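PDB 4WVA: mannosylglycerate hydrolase MGH1-like glycoside hydrolase domain-containing protein from Thermus thermophilus HB8, which hydrolyses the compatible solute mannosylglycerate to mannose and glycerate, and very probably splits glucosylglycerate as well. Local coordinates for residues L319-E322 and A323-G327. Residues are numbered along the deposited sequence; the frame is centred on the assembly and turned at random.
Sequences LAQE and AERWG
The E322 carboxylate is shared between two donors from the next helical turn. Its OE1 takes a hydrogen bond from R325 NH1 at 3.0 Å, part of a salt bridge, while OE2 receives the indole N-H of W326, with NE1 2.9 Å away. Both donors come from the anti side, out of the carboxylate plane, and the bond to R325 is clearly bent (134° at the hydrogen). With CG anti to the backbone N (chi1 -171°) and a bend at chi2, the E322 chain runs outward from the helix; the W326 side chain folds back to meet it at the ring edge, its indole nearly perpendicular to the carboxylate. K298 NZ forms a further salt bridge with OE2, the oxygen bound by the indole, so this buried carboxylate has two positive partners, which would probably favour its charged form.

Farther out, a water bridges R325 NH2 and Q321 OE1, lying in the guanidinium plane 2.7 Å from NH2. Another water sits 2.7 Å from E324 OE1 and reaches A320 O weakly. On the inner side, A320 and A323 pack on L374 of helix 372-389, L319 and E322 rest against F283 of strand 283-288, and F303 meets the W326 ring edge-to-face. Backbone bonds such as W326 N to E322 O (3.0 Å) set up this i to i+3/i+4 pairing, characteristic of an amphipathic α-helix, here helix 313-327 of the (α/α)6-barrel enzyme.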
ATOM      1  N   LEU A 319     -15.656   5.297  -5.140  1.00 11.61           N
ATOM      2  CA  LEU A 319     -16.615   4.198  -5.258  1.00 11.45           C
ATOM      3  C   LEU A 319     -17.877   4.431  -4.409  1.00 11.53           C
ATOM      4  O   LEU A 319     -18.991   4.125  -4.869  1.00 11.49           O
ATOM      5  CB  LEU A 319     -15.960   2.856  -4.906  1.00 11.17           C
ATOM      6  CG  LEU A 319     -14.958   2.297  -5.914  1.00 11.33           C
ATOM      7  CD1 LEU A 319     -14.353   0.984  -5.399  1.00 11.60           C
ATOM      8  CD2 LEU A 319     -15.627   2.063  -7.267  1.00 11.32           C
ATOM      9  N   ALA A 320     -17.718   4.959  -3.197  1.00 11.76           N
ATOM     10  CA  ALA A 320     -18.873   5.255  -2.335  1.00 12.08           C
ATOM     11  C   ALA A 320     -19.815   6.247  -3.028  1.00 12.87           C
ATOM     12  O   ALA A 320     -21.029   6.074  -3.012  1.00 13.60           O
ATOM     13  CB  ALA A 320     -18.432   5.789  -0.993  1.00 12.05           C
ATOM     14  N   GLN A 321     -19.235   7.252  -3.672  1.00 13.40           N
ATOM     15  CA  GLN A 321     -20.010   8.221  -4.450  1.00 14.74           C
ATOM     16  C   GLN A 321     -20.742   7.551  -5.598  1.00 13.85           C
ATOM     17  O   GLN A 321     -21.917   7.834  -5.849  1.00 14.55           O
ATOM     18  CB  GLN A 321     -19.105   9.346  -4.963  1.00 16.56           C
ATOM     19  CG  GLN A 321     -18.592  10.206  -3.835  1.00 19.46           C
ATOM     20  CD  GLN A 321     -17.778  11.401  -4.293  1.00 23.66           C
ATOM     21  OE1 GLN A 321     -16.975  11.312  -5.211  1.00 29.01           O
ATOM     22  NE2 GLN A 321     -17.982  12.526  -3.640  1.00 28.53           N
ATOM     23  N   GLU A 322     -20.067   6.629  -6.278  1.00 12.67           N
ATOM     24  CA  GLU A 322     -20.688   5.933  -7.382  1.00 13.42           C
ATOM     25  C   GLU A 322     -21.857   5.068  -6.902  1.00 13.45           C
ATOM     26  O   GLU A 322     -22.898   5.049  -7.549  1.00 14.18           O
ATOM     27  CB  GLU A 322     -19.675   5.089  -8.157  1.00 13.82           C
ATOM     28  CG  GLU A 322     -20.223   4.515  -9.455  1.00 14.61           C
ATOM     29  CD  GLU A 322     -20.491   5.559 -10.538  1.00 15.23           C
ATOM     30  OE1 GLU A 322     -20.013   6.717 -10.428  1.00 16.78           O
ATOM     31  OE2 GLU A 322     -21.153   5.197 -11.526  1.00 15.78           O
ATOM     32  N   ALA A 323     -21.690   4.356  -5.784  1.00 13.26           N
ATOM     33  CA  ALA A 323     -22.776   3.552  -5.243  1.00 13.19           C
ATOM     34  C   ALA A 323     -23.969   4.432  -4.901  1.00 14.06           C
ATOM     35  O   ALA A 323     -25.110   4.078  -5.177  1.00 14.42           O
ATOM     36  CB  ALA A 323     -22.347   2.783  -4.015  1.00 13.42           C
ATOM     37  N   GLU A 324     -23.687   5.569  -4.297  1.00 14.81           N
ATOM     38  CA  GLU A 324     -24.742   6.555  -4.013  1.00 16.44           C
ATOM     39  C   GLU A 324     -25.438   6.986  -5.315  1.00 16.72           C
ATOM     40  O   GLU A 324     -26.667   7.047  -5.368  1.00 16.99           O
ATOM     41  CB  GLU A 324     -24.153   7.754  -3.277  1.00 18.93           C
ATOM     42  CG  GLU A 324     -25.177   8.838  -2.938  1.00 22.15           C
ATOM     43  CD  GLU A 324     -24.593  10.001  -2.149  1.00 25.83           C
ATOM     44  OE1 GLU A 324     -23.671   9.774  -1.326  1.00 28.28           O
ATOM     45  OE2 GLU A 324     -25.060  11.154  -2.358  1.00 27.97           O
ATOM     46  N   ARG A 325     -24.671   7.243  -6.372  1.00 16.97           N
ATOM     47  CA  ARG A 325     -25.261   7.575  -7.689  1.00 17.22           C
ATOM     48  C   ARG A 325     -26.213   6.500  -8.189  1.00 17.09           C
ATOM     49  O   ARG A 325     -27.316   6.801  -8.638  1.00 16.15           O
ATOM     50  CB  ARG A 325     -24.201   7.810  -8.764  1.00 19.88           C
ATOM     51  CG  ARG A 325     -23.356   9.033  -8.543  1.00 22.39           C
ATOM     52  CD  ARG A 325     -22.607   9.444  -9.798  1.00 24.03           C
ATOM     53  NE  ARG A 325     -21.730  10.552  -9.461  1.00 26.76           N
ATOM     54  CZ  ARG A 325     -20.484  10.428  -9.001  1.00 28.14           C
ATOM     55  NH1 ARG A 325     -19.910   9.230  -8.866  1.00 25.54           N
ATOM     56  NH2 ARG A 325     -19.797  11.521  -8.702  1.00 29.36           N
ATOM     57  N   TRP A 326     -25.804   5.234  -8.088  1.00 14.70           N
ATOM     58  CA  TRP A 326     -26.664   4.142  -8.543  1.00 14.97           C
ATOM     59  C   TRP A 326     -27.949   4.128  -7.736  1.00 15.98           C
ATOM     60  O   TRP A 326     -29.021   3.846  -8.279  1.00 16.80           O
ATOM     61  CB  TRP A 326     -25.946   2.789  -8.485  1.00 14.59           C
ATOM     62  CG  TRP A 326     -24.805   2.692  -9.420  1.00 13.49           C
ATOM     63  CD1 TRP A 326     -24.176   3.725 -10.072  1.00 13.72           C
ATOM     64  CD2 TRP A 326     -24.096   1.497  -9.796  1.00 12.68           C
ATOM     65  NE1 TRP A 326     -23.138   3.237 -10.837  1.00 13.18           N
ATOM     66  CE2 TRP A 326     -23.073   1.877 -10.685  1.00 12.77           C
ATOM     67  CE3 TRP A 326     -24.250   0.140  -9.480  1.00 12.38           C
ATOM     68  CZ2 TRP A 326     -22.189   0.944 -11.266  1.00 12.73           C
ATOM     69  CZ3 TRP A 326     -23.387  -0.784 -10.075  1.00 12.28           C
ATOM     70  CH2 TRP A 326     -22.375  -0.376 -10.954  1.00 12.31           C
ATOM     71  N   GLY A 327     -27.837   4.440  -6.448  1.00 16.50           N
ATOM     72  CA  GLY A 327     -28.979   4.564  -5.552  1.00 17.98           C
ATOM     73  C   GLY A 327     -29.916   5.732  -5.835  1.00 18.80           C
ATOM     74  O   GLY A 327     -31.034   5.745  -5.335  1.00 21.20           O
TER
HETATM   75  O   HOH W   1     -21.781   7.967  -0.787  1.00 45.41           O
HETATM   76  O   HOH W   2     -17.316  11.301  -7.782  1.00 31.89           O